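Local structure of acetylserotonin O-methyltransferase (Homo sapiens, 4A6D) at residues R85-E88 / L89-D92; L106-M109 / G110-Y114; S165-G168 / R169-L172. The protein catalyses the last step of melatonin synthesis, transferring the methyl group of S-adenosylmethionine to the hydroxyl of N-acetylserotonin, and works as a homodimer. All coordinates share one frame; numbering follows the deposited sequence.

Interaction 1: R85-E88 / L89-D92. With SO4 (sulfate ion), chain G.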
loop_
_atom_site.group_PDB
_atom_site.type_symbol
_atom_site.label_atom_id
_atom_site.label_comp_id
_atom_site.label_asym_id
_atom_site.label_seq_id
_atom_site.Cartn_x
_atom_site.Cartn_y
_atom_site.Cartn_z
ATOM N N ARG A 85 0.124 -0.776 -24.747
ATOM C CA ARG A 85 -0.568 0.449 -25.115
ATOM C C ARG A 85 -1.371 0.950 -23.912
ATOM O O ARG A 85 -1.659 0.166 -23.004
ATOM C CB ARG A 85 -1.443 0.226 -26.374
ATOM C CG ARG A 85 -2.841 -0.339 -26.130
ATOM C CD ARG A 85 -3.504 -0.770 -27.425
ATOM N NE ARG A 85 -4.245 -2.027 -27.269
ATOM C CZ ARG A 85 -3.695 -3.241 -27.256
ATOM N NH1 ARG A 85 -2.376 -3.384 -27.374
ATOM N NH2 ARG A 85 -4.452 -4.319 -27.109
ATOM N N ASN A 86 -1.713 2.246 -23.896
ATOM C CA ASN A 86 -2.501 2.847 -22.823
ATOM C C ASN A 86 -3.969 2.414 -22.908
ATOM O O ASN A 86 -4.457 2.014 -23.979
ATOM C CB ASN A 86 -2.412 4.379 -22.873
ATOM C CG ASN A 86 -1.215 4.994 -22.187
ATOM O OD1 ASN A 86 -0.864 4.657 -21.051
ATOM N ND2 ASN A 86 -0.616 5.986 -22.831
ATOM N N THR A 87 -4.657 2.491 -21.762
ATOM C CA THR A 87 -6.089 2.226 -21.610
ATOM C C THR A 87 -6.813 3.587 -21.624
ATOM O O THR A 87 -6.165 4.627 -21.797
ATOM C CB THR A 87 -6.352 1.541 -20.261
ATOM O OG1 THR A 87 -5.701 2.287 -19.225
ATOM C CG2 THR A 87 -5.944 0.085 -20.246
ATOM N N GLU A 88 -8.142 3.590 -21.403
ATOM C CA GLU A 88 -8.904 4.838 -21.319
ATOM C C GLU A 88 -8.501 5.507 -20.013
ATOM O O GLU A 88 -8.241 6.706 -19.999
ATOM C CB GLU A 88 -10.418 4.573 -21.354
ATOM C CG GLU A 88 -10.961 4.348 -22.757
ATOM C CD GLU A 88 -11.482 5.564 -23.503
ATOM O OE1 GLU A 88 -11.236 6.710 -23.058
ATOM O OE2 GLU A 88 -12.131 5.361 -24.555
ATOM N N LEU A 89 -8.338 4.686 -18.949
ATOM C CA LEU A 89 -7.916 5.064 -17.598
ATOM C C LEU A 89 -6.589 5.838 -17.604
ATOM O O LEU A 89 -6.528 6.935 -17.066
ATOM C CB LEU A 89 -7.770 3.767 -16.746
ATOM C CG LEU A 89 -7.833 3.905 -15.217
ATOM C CD1 LEU A 89 -8.183 2.582 -14.571
ATOM C CD2 LEU A 89 -6.541 4.447 -14.641
ATOM N N SER A 90 -5.525 5.234 -18.151
ATOM C CA SER A 90 -4.181 5.806 -18.176
ATOM C C SER A 90 -4.056 7.014 -19.074
ATOM O O SER A 90 -3.329 7.941 -18.738
ATOM C CB SER A 90 -3.119 4.749 -18.484
ATOM O OG SER A 90 -3.377 4.008 -19.666
ATOM N N SER A 91 -4.771 7.014 -20.206
ATOM C CA SER A 91 -4.762 8.143 -21.133
ATOM C C SER A 91 -5.388 9.374 -20.442
ATOM O O SER A 91 -4.787 10.453 -20.425
ATOM C CB SER A 91 -5.519 7.778 -22.408
ATOM O OG SER A 91 -5.745 8.912 -23.228
ATOM N N ASP A 92 -6.552 9.174 -19.806
ATOM C CA ASP A 92 -7.297 10.219 -19.119
ATOM C C ASP A 92 -6.703 10.651 -17.784
ATOM O O ASP A 92 -6.795 11.836 -17.456
ATOM C CB ASP A 92 -8.772 9.799 -18.918
ATOM C CG ASP A 92 -9.562 9.419 -20.167
ATOM O OD1 ASP A 92 -9.155 9.825 -21.281
ATOM O OD2 ASP A 92 -10.575 8.699 -20.030
HETATM S S SO4 G . -9.676 0.335 -22.754
HETATM O O1 SO4 G . -10.868 0.932 -23.388
HETATM O O2 SO4 G . -8.489 0.754 -23.484
HETATM O O3 SO4 G . -9.577 0.808 -21.364
HETATM O O4 SO4 G . -9.782 -1.132 -22.782
#
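Thr87 and Ser90 face each other across the first turn of helix 88-94. CB of Thr87 lies between Ser90 OG and the sulfate, on roughly opposite sides of it, and comes to 3.5 Å from sulfate O3. There the chain forks. CG2 lies alongside the anion, slightly farther off. OG1, held between the backbone N and the carbonyl carbon (chi1 50°), turns back to the helix and accepts from Ser90 N at 3.1 Å in an almost straight bond (170°). Ser90 returns the grip: its OG takes the amide of Thr87 N at 2.9 Å. This reciprocal pair is a capping box, with Thr87 as the N-cap where strand 81-86 of the dimerisation domain gives way to the helix. Ser90 OG also lies 2.9 Å from Asn86 OD1, and both it and Thr87 OG1 are hydrogen-bonded to Leu72 O, so the serine proton has more than one possible acceptor. Past the cap, Glu88 N points its N-H out of the helix start to sulfate O3, 3.1 Å away and nearly linear, as suits an anion at a helix N-terminus. The bent side chain of Glu88 brings OE1 to 3.7 Å from Asp92 OD2, two carboxylates turned 60° apart whose like charges probably repel, while Asp92 N bonds to Glu88 O. Leu89 packs on Leu12 of the second subunit.

Interaction 2: L106-M109 / G110-Y114. With SO4 (sulfate ion), chain F.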
loop_
_atom_site.group_PDB
_atom_site.type_symbol
_atom_site.label_atom_id
_atom_site.label_comp_id
_atom_site.label_asym_id
_atom_site.label_seq_id
_atom_site.Cartn_x
_atom_site.Cartn_y
_atom_site.Cartn_z
ATOM N N LEU A 106 -0.288 11.374 -7.453
ATOM C CA LEU A 106 0.200 10.006 -7.320
ATOM C C LEU A 106 1.674 9.981 -6.932
ATOM O O LEU A 106 2.016 9.361 -5.929
ATOM C CB LEU A 106 -0.088 9.204 -8.582
ATOM C CG LEU A 106 -1.565 8.977 -8.888
ATOM C CD1 LEU A 106 -1.720 8.163 -10.130
ATOM C CD2 LEU A 106 -2.272 8.294 -7.741
ATOM N N LYS A 107 2.507 10.777 -7.627
ATOM C CA LYS A 107 3.921 10.959 -7.314
ATOM C C LYS A 107 4.065 11.531 -5.891
ATOM O O LYS A 107 4.927 11.074 -5.154
ATOM C CB LYS A 107 4.564 11.911 -8.325
ATOM C CG LYS A 107 4.770 11.329 -9.715
ATOM C CD LYS A 107 5.111 12.452 -10.676
ATOM C CE LYS A 107 5.551 11.949 -12.017
ATOM N NZ LYS A 107 6.055 13.061 -12.854
ATOM N N TYR A 108 3.195 12.485 -5.485
ATOM C CA TYR A 108 3.253 13.059 -4.132
ATOM C C TYR A 108 2.902 12.024 -3.057
ATOM O O TYR A 108 3.588 11.975 -2.038
ATOM C CB TYR A 108 2.379 14.322 -4.004
ATOM C CG TYR A 108 2.368 14.920 -2.613
ATOM C CD1 TYR A 108 3.346 15.830 -2.214
ATOM C CD2 TYR A 108 1.388 14.567 -1.687
ATOM C CE1 TYR A 108 3.336 16.390 -0.935
ATOM C CE2 TYR A 108 1.369 15.118 -0.404
ATOM C CZ TYR A 108 2.346 16.026 -0.032
ATOM O OH TYR A 108 2.339 16.552 1.239
ATOM N N MET A 109 1.809 11.239 -3.266
ATOM C CA MET A 109 1.375 10.156 -2.357
ATOM C C MET A 109 2.544 9.138 -2.187
ATOM O O MET A 109 2.852 8.699 -1.073
ATOM C CB MET A 109 0.143 9.408 -2.917
ATOM C CG MET A 109 -1.155 10.178 -2.846
ATOM S SD MET A 109 -2.550 9.060 -3.141
ATOM C CE MET A 109 -3.681 10.116 -3.686
ATOM N N GLY A 110 3.207 8.844 -3.300
ATOM C CA GLY A 110 4.337 7.932 -3.345
ATOM C C GLY A 110 5.557 8.402 -2.595
ATOM O O GLY A 110 6.160 7.621 -1.867
ATOM N N ARG A 111 5.910 9.679 -2.751
ATOM C CA ARG A 111 7.089 10.307 -2.146
ATOM C C ARG A 111 6.908 10.767 -0.693
ATOM O O ARG A 111 7.868 10.728 0.061
ATOM C CB ARG A 111 7.607 11.472 -3.032
ATOM C CG ARG A 111 8.190 11.010 -4.379
ATOM C CD ARG A 111 8.203 12.080 -5.467
ATOM N NE ARG A 111 8.411 11.487 -6.795
ATOM C CZ ARG A 111 8.287 12.142 -7.948
ATOM N NH1 ARG A 111 7.951 13.425 -7.959
ATOM N NH2 ARG A 111 8.496 11.514 -9.100
ATOM N N THR A 112 5.721 11.245 -0.301
ATOM C CA THR A 112 5.529 11.760 1.056
ATOM C C THR A 112 4.596 10.923 1.932
ATOM O O THR A 112 5.039 10.415 2.958
ATOM C CB THR A 112 5.100 13.239 1.026
ATOM O OG1 THR A 112 3.869 13.298 0.316
ATOM C CG2 THR A 112 6.104 14.121 0.346
ATOM N N SER A 113 3.319 10.824 1.567
ATOM C CA SER A 113 2.295 10.093 2.333
ATOM C C SER A 113 2.696 8.659 2.639
ATOM O O SER A 113 2.509 8.205 3.766
ATOM C CB SER A 113 0.958 10.101 1.593
ATOM O OG SER A 113 0.707 11.374 1.023
ATOM N N TYR A 114 3.228 7.941 1.628
ATOM C CA TYR A 114 3.666 6.542 1.738
ATOM C C TYR A 114 4.694 6.399 2.844
ATOM O O TYR A 114 4.560 5.514 3.689
ATOM C CB TYR A 114 4.194 6.026 0.386
ATOM C CG TYR A 114 4.568 4.567 0.398
ATOM C CD1 TYR A 114 5.842 4.152 0.809
ATOM C CD2 TYR A 114 3.673 3.594 -0.032
ATOM C CE1 TYR A 114 6.193 2.806 0.823
ATOM C CE2 TYR A 114 4.024 2.241 -0.042
ATOM C CZ TYR A 114 5.278 1.850 0.405
ATOM O OH TYR A 114 5.638 0.520 0.386
HETATM S S SO4 F . 7.952 15.784 -10.927
HETATM O O1 SO4 F . 8.425 14.406 -11.150
HETATM O O2 SO4 F . 8.525 16.295 -9.679
HETATM O O3 SO4 F . 8.376 16.625 -12.045
HETATM O O4 SO4 F . 6.475 15.814 -10.838
#
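Lys107 and Arg111, one turn apart on helix 103-117, run side by side in the same direction, and the guanidinium of Arg111 lies with one face on the aliphatic part of the lysine: Lys107 CB sits 3.7 Å above the plane, over its centre. Both extended chains end at one sulfate. Lys107 NZ bonds to sulfate O1 at 3.2 Å, whereas Arg111 NH1 reaches the anion at the edge of its guanidinium through weak bonds; the shared negative charge probably offsets the closeness of the two cations. Arg111 NH2 is salt-bridged to Glu30. Tyr108 and Thr112 meet differently. With CG anti to the backbone N (chi1 178°), the tyrosine ring points outward and toward the C-terminal end, one face turned to Thr112, whose OG1 stands 3.0 Å above the plane over the ring centre. Thr112 CB makes a CH-pi contact, 4.2 Å from the Tyr108 ring centroid. The same OG1 donates to Tyr108 O at 2.7 Å from above the carbonyl plane, and Thr112 N reaches that oxygen from the opposite face, so two bonds grip it. A pi-type turn at 110-113 widens the helix, Tyr114 N bonding to Met109 O, five residues back, at 2.8 Å. The ring of Tyr114 stacks on Tyr114 of the second subunit, and Ser113 sits beside the substrate-binding Gln306 and Asn302, placing this widened helix between the dimer interface and the N-acetylserotonin pocket.

Interaction 3: S165-G168 / R169-L172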
loop_
_atom_site.group_PDB
_atom_site.type_symbol
_atom_site.label_atom_id
_atom_site.label_comp_id
_atom_site.label_asym_id
_atom_site.label_seq_id
_atom_site.Cartn_x
_atom_site.Cartn_y
_atom_site.Cartn_z
ATOM N N SER A 165 -9.848 19.158 -11.626
ATOM C CA SER A 165 -10.072 18.870 -13.044
ATOM C C SER A 165 -11.210 17.837 -13.215
ATOM O O SER A 165 -11.854 17.803 -14.265
ATOM C CB SER A 165 -8.790 18.359 -13.693
ATOM O OG SER A 165 -8.326 17.157 -13.102
ATOM N N VAL A 166 -11.463 17.023 -12.167
ATOM C CA VAL A 166 -12.524 16.009 -12.130
ATOM C C VAL A 166 -13.672 16.377 -11.185
ATOM O O VAL A 166 -14.819 16.151 -11.532
ATOM C CB VAL A 166 -12.007 14.574 -11.830
ATOM C CG1 VAL A 166 -11.799 13.793 -13.109
ATOM C CG2 VAL A 166 -10.734 14.585 -11.000
ATOM N N ASN A 167 -13.358 16.889 -9.975
ATOM C CA ASN A 167 -14.336 17.210 -8.925
ATOM C C ASN A 167 -14.800 18.681 -8.869
ATOM O O ASN A 167 -15.794 18.968 -8.197
ATOM C CB ASN A 167 -13.766 16.786 -7.547
ATOM C CG ASN A 167 -14.789 16.283 -6.538
ATOM O OD1 ASN A 167 -14.533 15.318 -5.808
ATOM N ND2 ASN A 167 -15.962 16.931 -6.436
ATOM N N GLY A 168 -14.082 19.578 -9.549
ATOM C CA GLY A 168 -14.352 21.013 -9.558
ATOM C C GLY A 168 -15.775 21.437 -9.850
ATOM O O GLY A 168 -16.366 22.175 -9.055
ATOM N N ARG A 169 -16.344 20.973 -10.981
ATOM C CA ARG A 169 -17.700 21.346 -11.404
ATOM C C ARG A 169 -18.802 20.975 -10.413
ATOM O O ARG A 169 -19.713 21.781 -10.206
ATOM C CB ARG A 169 -18.035 20.849 -12.824
ATOM C CG ARG A 169 -18.977 21.795 -13.548
ATOM C CD ARG A 169 -19.651 21.233 -14.777
ATOM N NE ARG A 169 -20.588 22.232 -15.303
ATOM C CZ ARG A 169 -21.902 22.232 -15.080
ATOM N NH1 ARG A 169 -22.468 21.243 -14.392
ATOM N NH2 ARG A 169 -22.663 23.200 -15.568
ATOM N N SER A 170 -18.707 19.778 -9.803
ATOM C CA SER A 170 -19.672 19.245 -8.831
ATOM C C SER A 170 -19.822 20.210 -7.633
ATOM O O SER A 170 -20.923 20.659 -7.336
ATOM C CB SER A 170 -19.241 17.862 -8.330
ATOM O OG SER A 170 -18.282 17.216 -9.159
ATOM N N VAL A 171 -18.707 20.524 -6.970
ATOM C CA VAL A 171 -18.658 21.366 -5.778
ATOM C C VAL A 171 -19.051 22.808 -6.003
ATOM O O VAL A 171 -19.784 23.369 -5.189
ATOM C CB VAL A 171 -17.358 21.201 -4.957
ATOM C CG1 VAL A 171 -17.245 19.782 -4.397
ATOM C CG2 VAL A 171 -16.115 21.574 -5.766
ATOM N N LEU A 172 -18.611 23.399 -7.121
ATOM C CA LEU A 172 -18.924 24.787 -7.420
ATOM C C LEU A 172 -20.358 25.011 -7.907
ATOM O O LEU A 172 -20.884 26.124 -7.740
ATOM C CB LEU A 172 -17.874 25.408 -8.348
ATOM C CG LEU A 172 -16.413 25.355 -7.839
ATOM C CD1 LEU A 172 -15.448 25.653 -8.945
ATOM C CD2 LEU A 172 -16.179 26.268 -6.636
#
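Asn167 and Ser170 meet at a kink in helix 164-173, within the Rossmann-like methyltransferase domain that binds S-adenosylmethionine. The amides of Arg169 and Ser170 have no bond to the preceding turn, and at this break Ser170 OG donates to Asn167 O at 3.2 Å, which probably compensates in part. The bond approaches well above the carbonyl plane, at a C=O...OG angle of 110°, far from the head-on approach of the backbone amide Leu172 N to Gly168 O, where the helix resumes. An unusual torsion, chi1 -18°, brings the hydroxyl of Ser170 back over the turn. Beside it, the Asn167 side chain crosses Val171 at about a right angle, its ND2 lying 3.7 Å from Val171 CG1. The other branch of the valine, CG2, rests against the carbonyl oxygens of Asn167 and Gly168. In the next shell, Asn167 OD1 accepts from Tyr338 N, which pins the amide to the segment leading into strand 339-344, while Val171 comes close to Trp164, a residue of the cofactor site. Leu172 packs on Leu193, Glu196 and Leu200 of helix 192-200, and Arg169 also touches Leu200. At the other end of the contact, Val166 leans on Tyr9 of the second subunit. Over the Gly168 carbonyl the leucine is folded close, with Leu172 CG 3.4 Å from Gly168 O.

The three contacts are local and follow one another along the chain, their centres 21 to 23 Å apart and none touching another. Interaction 1 caps a helix in the dimerisation domain, away from the annotated sites. Helix 103-117, which follows helix 88-94, carries interaction 2, where the side chain of Ser113 is about 3 Å from that of Gln306 in the substrate site. In interaction 3, on the far side of the chain's centre from interaction 2, the side chain of Val171 is about 4 Å from that of Trp164 in the cofactor site. The side chains of Tyr108 and Val171 each lie about 9 Å from S-adenosylmethionine. Each of the three ranges packs against the second subunit.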